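Subdomain of Desmoplakin Carboxy-Terminal domain (DPCT) (Homo sapiens, PDB 1LM5) binds intermediate filaments, probably through its plakin repeats, and so is likely to contribute to anchoring the cytoskeleton at desmosomes. Local coordinates at residues L5-F15 with Y177-M185; L166-K174 with L192-V200. All coordinates share one frame; numbering follows the deposited sequence.

Contacts 1 and 2 show how the two ends of a repeat protein can be secured by one shared sheet. In contact 1 the N-terminal segment 5-15 lies against helix 177-183; in contact 2 the hairpin preceding that helix meets the C-terminal strand 193-197. Their centres are about 11 Å apart. Strands 11-16 and 193-197 run parallel as neighbours, with a probable hydrogen bond of 2.6 Å from Ala12 N to Arg193 O, and on the other flank of 193-197 Leu194 N lies 2.8 Å from Met185 O. The Arg193 side chain, from contact 2, bonds to Ser9 and Ser184, which belong to opposite segments of contact 1.

Contact 1 of 2, residues L5-F15 with Y177-M185; sequences LEESSPIAAIF and YKDAINRSM
The hydroxyl of Tyr177 ties helix 177-183 to the N-terminal segment twice over, both times at Ile11. Tyr177 OH accepts a hydrogen bond from Ile11 N at 2.8 Å, with 150° at the hydrogen, and donates to a water in the ring plane that in turn donates to Ile11 O. A swing of CG anti to the backbone N (chi1 -163°) carries the ring to this point, where Pro10 CA also meets its edge. Both backbone polar atoms of Ile11 are thus engaged, and the phenol is held by two bonds. The Ile11 side chain runs past the ring in the opposite direction, its CD1 lying 4.0 Å from Tyr177 CE1.

At the N-terminal end, Asn182 OD1 accepts a hydrogen bond from Leu5 N at 3.0 Å in the carbonyl plane, while Leu5 CD1 presses on Ile181 CG2 at a tight 3.3 Å. Glu6 forms a salt bridge with Lys178, although the position of the ammonium is doubtful. At the far end Met185 CE sits over one face of the Phe15 ring in a CH-pi contact, 3.9 Å from its centroid, and the sulfur, oblique to the ring, adds a Met-aromatic contact.

The contact thus joins the two ends of the modelled chain in a plakin-repeat protein. Around it, helix 36-47 packs on Ile11 and Tyr177, helix 112-124 covers Tyr177, Lys178 and Ile181 through Leu124, and strand 193-197 runs beside strand 11-16 with Leu195 against Ile11.

Contact 2 of 2, residues L166-K174 with L192-V200; sequences LTCPKTKLK and LRLLEAASV
Pro169 meets strand 193-197 from the turn of a beta-hairpin, strands 166-167 and 174-175, resembling the hairpins that lead into the helices of plakin repeats. Three kinds of interaction join the turn to this strand and to the residues that follow it.

Apolar packing comes first. The proline ring lies against the strand, Pro169 CD at 3.7 Å from Leu195 CD1, the two side chains crossing at about a right angle. Pro169 CB meets Ala197 CB at 3.3 Å, tighter than usual van der Waals contact. Farther along, Val200 CG2 lies 3.6 Å from Lys172 CE, so the aliphatic part of the lysine also has an apolar neighbour.

The charged pair lies at the exposed margin. Lys170 and Glu196 run side by side and point the same way, both extended beyond CG, and their ends form a salt bridge. With Lys170 NZ 3.3 Å from Glu196 OE2, the hydrogen bond within it is weak.

Hydrogen bonding centres on Pro169 O, which accepts two donors from opposite faces of its carbonyl plane. Ala198 N reaches Pro169 O at 3.1 Å, nearly straight at its hydrogen (167°) but well above that plane. The second donor is Lys172, whose chain, bent at chi2 (-52°), folds back over the turn and places NZ 2.6 Å from Pro169 O. The same ammonium also joins the turn to the chain just beyond the strand: Lys172 NZ donates to Ala198 O at 2.8 Å, approaching almost head-on, with a C=O...N angle of 173°.

Contact 1 of 2, residues L5-F15 with Y177-M185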
loop_
_atom_site.group_PDB
_atom_site.type_symbol
_atom_site.label_atom_id
_atom_site.label_comp_id
_atom_site.label_asym_id
_atom_site.label_seq_id
_atom_site.Cartn_x
_atom_site.Cartn_y
_atom_site.Cartn_z
ATOM N N LEU B 5 13.827 15.809 -1.165
ATOM C CA LEU B 5 12.702 14.917 -1.571
ATOM C C LEU B 5 11.439 15.143 -0.733
ATOM O O LEU B 5 11.508 15.304 0.490
ATOM C CB LEU B 5 13.149 13.451 -1.496
ATOM C CG LEU B 5 14.065 13.009 -0.351
ATOM C CD1 LEU B 5 13.377 13.205 0.984
ATOM C CD2 LEU B 5 14.435 11.549 -0.546
ATOM N N GLU B 6 10.288 15.154 -1.407
ATOM C CA GLU B 6 9.000 15.384 -0.754
ATOM C C GLU B 6 8.377 14.165 -0.081
ATOM O O GLU B 6 7.735 14.289 0.962
ATOM C CB GLU B 6 8.011 15.976 -1.756
ATOM C CG GLU B 6 8.391 17.370 -2.201
ATOM C CD GLU B 6 8.707 18.272 -1.026
ATOM O OE1 GLU B 6 7.885 18.339 -0.086
ATOM O OE2 GLU B 6 9.779 18.915 -1.040
ATOM N N GLU B 7 8.544 12.995 -0.688
ATOM C CA GLU B 7 8.017 11.763 -0.109
ATOM C C GLU B 7 9.102 10.704 -0.134
ATOM O O GLU B 7 10.079 10.816 -0.877
ATOM C CB GLU B 7 6.787 11.260 -0.875
ATOM C CG GLU B 7 7.001 11.022 -2.358
ATOM C CD GLU B 7 7.119 12.316 -3.135
ATOM O OE1 GLU B 7 6.294 13.222 -2.890
ATOM O OE2 GLU B 7 8.022 12.427 -3.993
ATOM N N SER B 8 8.936 9.673 0.682
ATOM C CA SER B 8 9.927 8.616 0.732
ATOM C C SER B 8 9.547 7.553 1.737
ATOM O O SER B 8 8.627 7.728 2.532
ATOM C CB SER B 8 11.289 9.207 1.099
ATOM O OG SER B 8 12.249 8.191 1.329
ATOM N N SER B 9 10.267 6.444 1.688
ATOM C CA SER B 9 10.048 5.336 2.599
ATOM C C SER B 9 10.261 5.846 4.014
ATOM O O SER B 9 11.006 6.803 4.236
ATOM C CB SER B 9 11.075 4.251 2.316
ATOM O OG SER B 9 12.373 4.835 2.330
ATOM N N PRO B 10 9.601 5.220 4.997
ATOM C CA PRO B 10 9.795 5.682 6.369
ATOM C C PRO B 10 11.221 5.345 6.810
ATOM O O PRO B 10 11.839 4.398 6.305
ATOM C CB PRO B 10 8.780 4.864 7.168
ATOM C CG PRO B 10 7.731 4.501 6.165
ATOM C CD PRO B 10 8.552 4.185 4.932
ATOM N N ILE B 11 11.747 6.129 7.732
ATOM C CA ILE B 11 13.069 5.854 8.260
ATOM C C ILE B 11 12.914 4.499 8.924
ATOM O O ILE B 11 12.024 4.299 9.750
ATOM C CB ILE B 11 13.455 6.917 9.272
ATOM C CG1 ILE B 11 13.642 8.243 8.527
ATOM C CG2 ILE B 11 14.711 6.507 10.030
ATOM C CD1 ILE B 11 13.760 9.434 9.418
ATOM N N ALA B 12 13.778 3.561 8.560
ATOM C CA ALA B 12 13.682 2.211 9.078
ATOM C C ALA B 12 14.517 1.930 10.300
ATOM O O ALA B 12 14.096 1.196 11.190
ATOM C CB ALA B 12 14.064 1.226 7.985
ATOM N N ALA B 13 15.705 2.510 10.339
ATOM C CA ALA B 13 16.605 2.247 11.430
ATOM C C ALA B 13 17.644 3.329 11.604
ATOM O O ALA B 13 17.605 4.374 10.957
ATOM C CB ALA B 13 17.278 0.902 11.213
ATOM N N ILE B 14 18.611 3.022 12.448
ATOM C CA ILE B 14 19.652 3.952 12.809
ATOM C C ILE B 14 21.022 3.518 12.347
ATOM O O ILE B 14 21.326 2.333 12.321
ATOM C CB ILE B 14 19.678 4.072 14.330
ATOM C CG1 ILE B 14 18.315 4.564 14.813
ATOM C CG2 ILE B 14 20.812 4.974 14.774
ATOM C CD1 ILE B 14 18.006 5.968 14.380
ATOM N N PHE B 15 21.844 4.479 11.954
ATOM C CA PHE B 15 23.194 4.127 11.597
ATOM C C PHE B 15 24.032 4.733 12.709
ATOM O O PHE B 15 24.141 5.955 12.835
ATOM C CB PHE B 15 23.621 4.695 10.250
ATOM C CG PHE B 15 24.966 4.203 9.819
ATOM C CD1 PHE B 15 25.116 2.906 9.327
ATOM C CD2 PHE B 15 26.102 4.995 9.999
ATOM C CE1 PHE B 15 26.383 2.395 9.025
ATOM C CE2 PHE B 15 27.384 4.496 9.699
ATOM C CZ PHE B 15 27.521 3.195 9.214
ATOM N N TYR B 177 9.970 15.192 10.716
ATOM C CA TYR B 177 10.158 13.915 10.066
ATOM C C TYR B 177 10.593 14.141 8.630
ATOM O O TYR B 177 11.355 13.353 8.070
ATOM C CB TYR B 177 8.868 13.108 10.085
ATOM C CG TYR B 177 9.126 11.650 9.799
ATOM C CD1 TYR B 177 9.682 10.829 10.775
ATOM C CD2 TYR B 177 8.830 11.097 8.558
ATOM C CE1 TYR B 177 9.938 9.487 10.531
ATOM C CE2 TYR B 177 9.079 9.747 8.298
ATOM C CZ TYR B 177 9.630 8.952 9.298
ATOM O OH TYR B 177 9.836 7.612 9.082
ATOM N N LYS B 178 10.078 15.206 8.027
ATOM C CA LYS B 178 10.438 15.561 6.666
ATOM C C LYS B 178 11.951 15.794 6.660
ATOM O O LYS B 178 12.668 15.318 5.775
ATOM C CB LYS B 178 9.690 16.835 6.261
ATOM C CG LYS B 178 10.267 17.579 5.079
ATOM C CD LYS B 178 9.968 16.913 3.762
ATOM C CE LYS B 178 10.226 17.900 2.628
ATOM N NZ LYS B 178 9.992 17.287 1.290
ATOM N N ASP B 179 12.433 16.530 7.656
ATOM C CA ASP B 179 13.863 16.797 7.773
ATOM C C ASP B 179 14.619 15.495 7.941
ATOM O O ASP B 179 15.679 15.310 7.361
ATOM C CB ASP B 179 14.174 17.654 8.997
ATOM C CG ASP B 179 13.628 19.053 8.889
ATOM O OD1 ASP B 179 13.258 19.616 9.936
ATOM O OD2 ASP B 179 13.581 19.588 7.763
ATOM N N ALA B 180 14.078 14.618 8.779
ATOM C CA ALA B 180 14.702 13.339 9.054
ATOM C C ALA B 180 14.890 12.560 7.759
ATOM O O ALA B 180 15.951 12.007 7.522
ATOM C CB ALA B 180 13.854 12.545 10.034
ATOM N N ILE B 181 13.863 12.533 6.915
ATOM C CA ILE B 181 13.961 11.807 5.661
ATOM C C ILE B 181 15.018 12.446 4.771
ATOM O O ILE B 181 15.769 11.755 4.085
ATOM C CB ILE B 181 12.615 11.788 4.930
ATOM C CG1 ILE B 181 11.612 10.972 5.737
ATOM C CG2 ILE B 181 12.778 11.196 3.542
ATOM C CD1 ILE B 181 10.193 11.039 5.196
ATOM N N ASN B 182 15.086 13.770 4.787
ATOM C CA ASN B 182 16.073 14.454 3.966
ATOM C C ASN B 182 17.498 14.279 4.479
ATOM O O ASN B 182 18.451 14.380 3.714
ATOM C CB ASN B 182 15.721 15.934 3.851
ATOM C CG ASN B 182 14.632 16.180 2.834
ATOM O OD1 ASN B 182 14.784 15.838 1.659
ATOM N ND2 ASN B 182 13.521 16.762 3.277
ATOM N N ARG B 183 17.635 14.006 5.773
ATOM C CA ARG B 183 18.947 13.811 6.390
ATOM C C ARG B 183 19.286 12.337 6.518
ATOM O O ARG B 183 20.339 11.975 7.033
ATOM C CB ARG B 183 18.964 14.464 7.773
ATOM C CG ARG B 183 18.951 15.972 7.704
ATOM C CD ARG B 183 18.537 16.627 9.005
ATOM N NE ARG B 183 18.504 18.075 8.839
ATOM C CZ ARG B 183 19.587 18.826 8.648
ATOM N NH1 ARG B 183 20.790 18.266 8.612
ATOM N NH2 ARG B 183 19.463 20.132 8.464
ATOM N N SER B 184 18.385 11.484 6.049
ATOM C CA SER B 184 18.590 10.047 6.121
ATOM C C SER B 184 19.394 9.561 4.927
ATOM O O SER B 184 19.502 10.241 3.908
ATOM C CB SER B 184 17.244 9.320 6.140
ATOM O OG SER B 184 16.558 9.529 4.913
ATOM N N MET B 185 19.962 8.375 5.066
ATOM C CA MET B 185 20.747 7.780 3.999
ATOM C C MET B 185 20.097 6.452 3.672
ATOM O O MET B 185 19.545 5.793 4.554
ATOM C CB MET B 185 22.188 7.573 4.469
ATOM C CG MET B 185 22.282 6.910 5.824
ATOM S SD MET B 185 23.957 6.847 6.478
ATOM C CE MET B 185 24.304 5.065 6.402
HETATM O O HOH W 1 10.581 6.173 11.079
#

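Contact 2 of 2, residues L166-K174 with L192-V200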
loop_
_atom_site.group_PDB
_atom_site.type_symbol
_atom_site.label_atom_id
_atom_site.label_comp_id
_atom_site.label_asym_id
_atom_site.label_seq_id
_atom_site.Cartn_x
_atom_site.Cartn_y
_atom_site.Cartn_z
ATOM N N LEU B 166 11.270 15.834 16.344
ATOM C CA LEU B 166 12.357 14.897 16.559
ATOM C C LEU B 166 13.654 15.571 16.949
ATOM O O LEU B 166 13.907 16.716 16.585
ATOM C CB LEU B 166 12.627 14.091 15.285
ATOM C CG LEU B 166 11.438 13.504 14.522
ATOM C CD1 LEU B 166 11.957 12.706 13.330
ATOM C CD2 LEU B 166 10.617 12.616 15.439
ATOM N N THR B 167 14.468 14.854 17.707
ATOM C CA THR B 167 15.777 15.356 18.053
ATOM C C THR B 167 16.636 14.561 17.095
ATOM O O THR B 167 16.697 13.339 17.190
ATOM C CB THR B 167 16.176 15.012 19.482
ATOM O OG1 THR B 167 15.332 15.723 20.392
ATOM C CG2 THR B 167 17.624 15.386 19.721
ATOM N N CYS B 168 17.251 15.251 16.141
ATOM C CA CYS B 168 18.111 14.604 15.162
ATOM C C CYS B 168 19.160 13.847 15.964
ATOM O O CYS B 168 19.915 14.445 16.724
ATOM C CB CYS B 168 18.779 15.660 14.274
ATOM S SG CYS B 168 19.773 14.993 12.935
ATOM N N PRO B 169 19.213 12.520 15.808
ATOM C CA PRO B 169 20.161 11.658 16.520
ATOM C C PRO B 169 21.623 12.008 16.346
ATOM O O PRO B 169 22.446 11.653 17.187
ATOM C CB PRO B 169 19.844 10.273 15.971
ATOM C CG PRO B 169 18.396 10.357 15.672
ATOM C CD PRO B 169 18.288 11.706 15.000
ATOM N N LYS B 170 21.959 12.682 15.255
ATOM C CA LYS B 170 23.348 13.053 15.040
ATOM C C LYS B 170 23.649 14.450 15.593
ATOM O O LYS B 170 24.503 14.619 16.465
ATOM C CB LYS B 170 23.695 13.001 13.550
ATOM C CG LYS B 170 25.174 13.260 13.278
ATOM C CD LYS B 170 25.493 13.307 11.802
ATOM C CE LYS B 170 26.967 13.597 11.581
ATOM N NZ LYS B 170 27.319 13.558 10.132
ATOM N N THR B 171 22.924 15.448 15.104
ATOM C CA THR B 171 23.142 16.828 15.530
ATOM C C THR B 171 22.523 17.173 16.876
ATOM O O THR B 171 22.952 18.119 17.537
ATOM C CB THR B 171 22.583 17.814 14.499
ATOM O OG1 THR B 171 21.152 17.698 14.455
ATOM C CG2 THR B 171 23.167 17.513 13.119
ATOM N N LYS B 172 21.518 16.406 17.272
ATOM C CA LYS B 172 20.805 16.616 18.526
ATOM C C LYS B 172 19.908 17.847 18.459
ATOM O O LYS B 172 19.371 18.296 19.466
ATOM C CB LYS B 172 21.779 16.727 19.699
ATOM C CG LYS B 172 22.743 15.554 19.795
ATOM C CD LYS B 172 22.007 14.222 19.778
ATOM C CE LYS B 172 22.982 13.056 19.809
ATOM N NZ LYS B 172 22.284 11.736 19.789
ATOM N N LEU B 173 19.742 18.380 17.256
ATOM C CA LEU B 173 18.878 19.534 17.050
ATOM C C LEU B 173 17.477 19.001 16.757
ATOM O O LEU B 173 17.323 17.838 16.392
ATOM C CB LEU B 173 19.389 20.358 15.877
ATOM C CG LEU B 173 20.828 20.865 16.054
ATOM C CD1 LEU B 173 21.219 21.715 14.875
ATOM C CD2 LEU B 173 20.934 21.664 17.343
ATOM N N LYS B 174 16.465 19.840 16.938
ATOM C CA LYS B 174 15.094 19.422 16.677
ATOM C C LYS B 174 14.813 19.529 15.188
ATOM O O LYS B 174 15.141 20.519 14.550
ATOM C CB LYS B 174 14.117 20.295 17.462
ATOM C CG LYS B 174 14.398 20.326 18.961
ATOM C CD LYS B 174 14.406 18.930 19.584
ATOM C CE LYS B 174 13.025 18.278 19.558
ATOM N NZ LYS B 174 13.038 16.932 20.203
ATOM N N LEU B 192 16.939 0.189 2.779
ATOM C CA LEU B 192 16.408 0.687 4.046
ATOM C C LEU B 192 16.931 2.071 4.383
ATOM O O LEU B 192 18.126 2.350 4.268
ATOM C CB LEU B 192 16.760 -0.273 5.181
ATOM C CG LEU B 192 16.020 -1.605 5.174
ATOM C CD1 LEU B 192 16.566 -2.505 6.279
ATOM C CD2 LEU B 192 14.531 -1.346 5.379
ATOM N N ARG B 193 16.023 2.934 4.824
ATOM C CA ARG B 193 16.386 4.296 5.160
ATOM C C ARG B 193 16.865 4.383 6.591
ATOM O O ARG B 193 16.160 3.991 7.519
ATOM C CB ARG B 193 15.191 5.208 4.943
ATOM C CG ARG B 193 15.493 6.671 5.030
ATOM C CD ARG B 193 14.301 7.450 4.474
ATOM N NE ARG B 193 14.073 7.106 3.076
ATOM C CZ ARG B 193 14.787 7.584 2.061
ATOM N NH1 ARG B 193 15.775 8.440 2.276
ATOM N NH2 ARG B 193 14.523 7.181 0.829
ATOM N N LEU B 194 18.075 4.907 6.758
ATOM C CA LEU B 194 18.687 5.027 8.071
ATOM C C LEU B 194 18.954 6.470 8.440
ATOM O O LEU B 194 19.217 7.303 7.576
ATOM C CB LEU B 194 20.030 4.292 8.110
ATOM C CG LEU B 194 20.124 2.882 7.531
ATOM C CD1 LEU B 194 21.491 2.290 7.876
ATOM C CD2 LEU B 194 19.009 2.021 8.090
ATOM N N LEU B 195 18.890 6.742 9.735
ATOM C CA LEU B 195 19.172 8.063 10.263
ATOM C C LEU B 195 20.441 7.896 11.082
ATOM O O LEU B 195 20.506 7.014 11.941
ATOM C CB LEU B 195 18.059 8.518 11.194
ATOM C CG LEU B 195 17.295 9.794 10.888
ATOM C CD1 LEU B 195 16.509 10.198 12.128
ATOM C CD2 LEU B 195 18.250 10.886 10.444
ATOM N N GLU B 196 21.449 8.720 10.824
ATOM C CA GLU B 196 22.680 8.622 11.589
ATOM C C GLU B 196 22.474 9.107 13.023
ATOM O O GLU B 196 21.670 10.001 13.278
ATOM C CB GLU B 196 23.786 9.438 10.929
ATOM C CG GLU B 196 24.249 8.858 9.619
ATOM C CD GLU B 196 25.391 9.647 9.005
ATOM O OE1 GLU B 196 25.836 9.266 7.903
ATOM O OE2 GLU B 196 25.840 10.640 9.619
ATOM N N ALA B 197 23.204 8.503 13.954
ATOM C CA ALA B 197 23.119 8.868 15.355
ATOM C C ALA B 197 24.517 8.796 15.955
ATOM O O ALA B 197 25.302 7.903 15.622
ATOM C CB ALA B 197 22.192 7.922 16.094
ATOM N N ALA B 198 24.816 9.741 16.832
ATOM C CA ALA B 198 26.112 9.803 17.489
ATOM C C ALA B 198 25.877 10.147 18.948
ATOM O O ALA B 198 24.821 10.676 19.298
ATOM C CB ALA B 198 26.983 10.872 16.828
ATOM N N SER B 199 26.856 9.830 19.795
ATOM C CA SER B 199 26.778 10.117 21.228
ATOM C C SER B 199 27.418 11.465 21.512
ATOM O O SER B 199 28.310 11.895 20.783
ATOM C CB SER B 199 27.524 9.054 22.043
ATOM O OG SER B 199 26.818 7.830 22.079
ATOM N N VAL B 200 26.967 12.128 22.570
ATOM C CA VAL B 200 27.533 13.420 22.934
ATOM C C VAL B 200 27.937 13.405 24.409
ATOM O O VAL B 200 27.491 14.303 25.158
ATOM C CB VAL B 200 26.520 14.563 22.689
ATOM C CG1 VAL B 200 27.202 15.914 22.876
ATOM C CG2 VAL B 200 25.943 14.453 21.288
#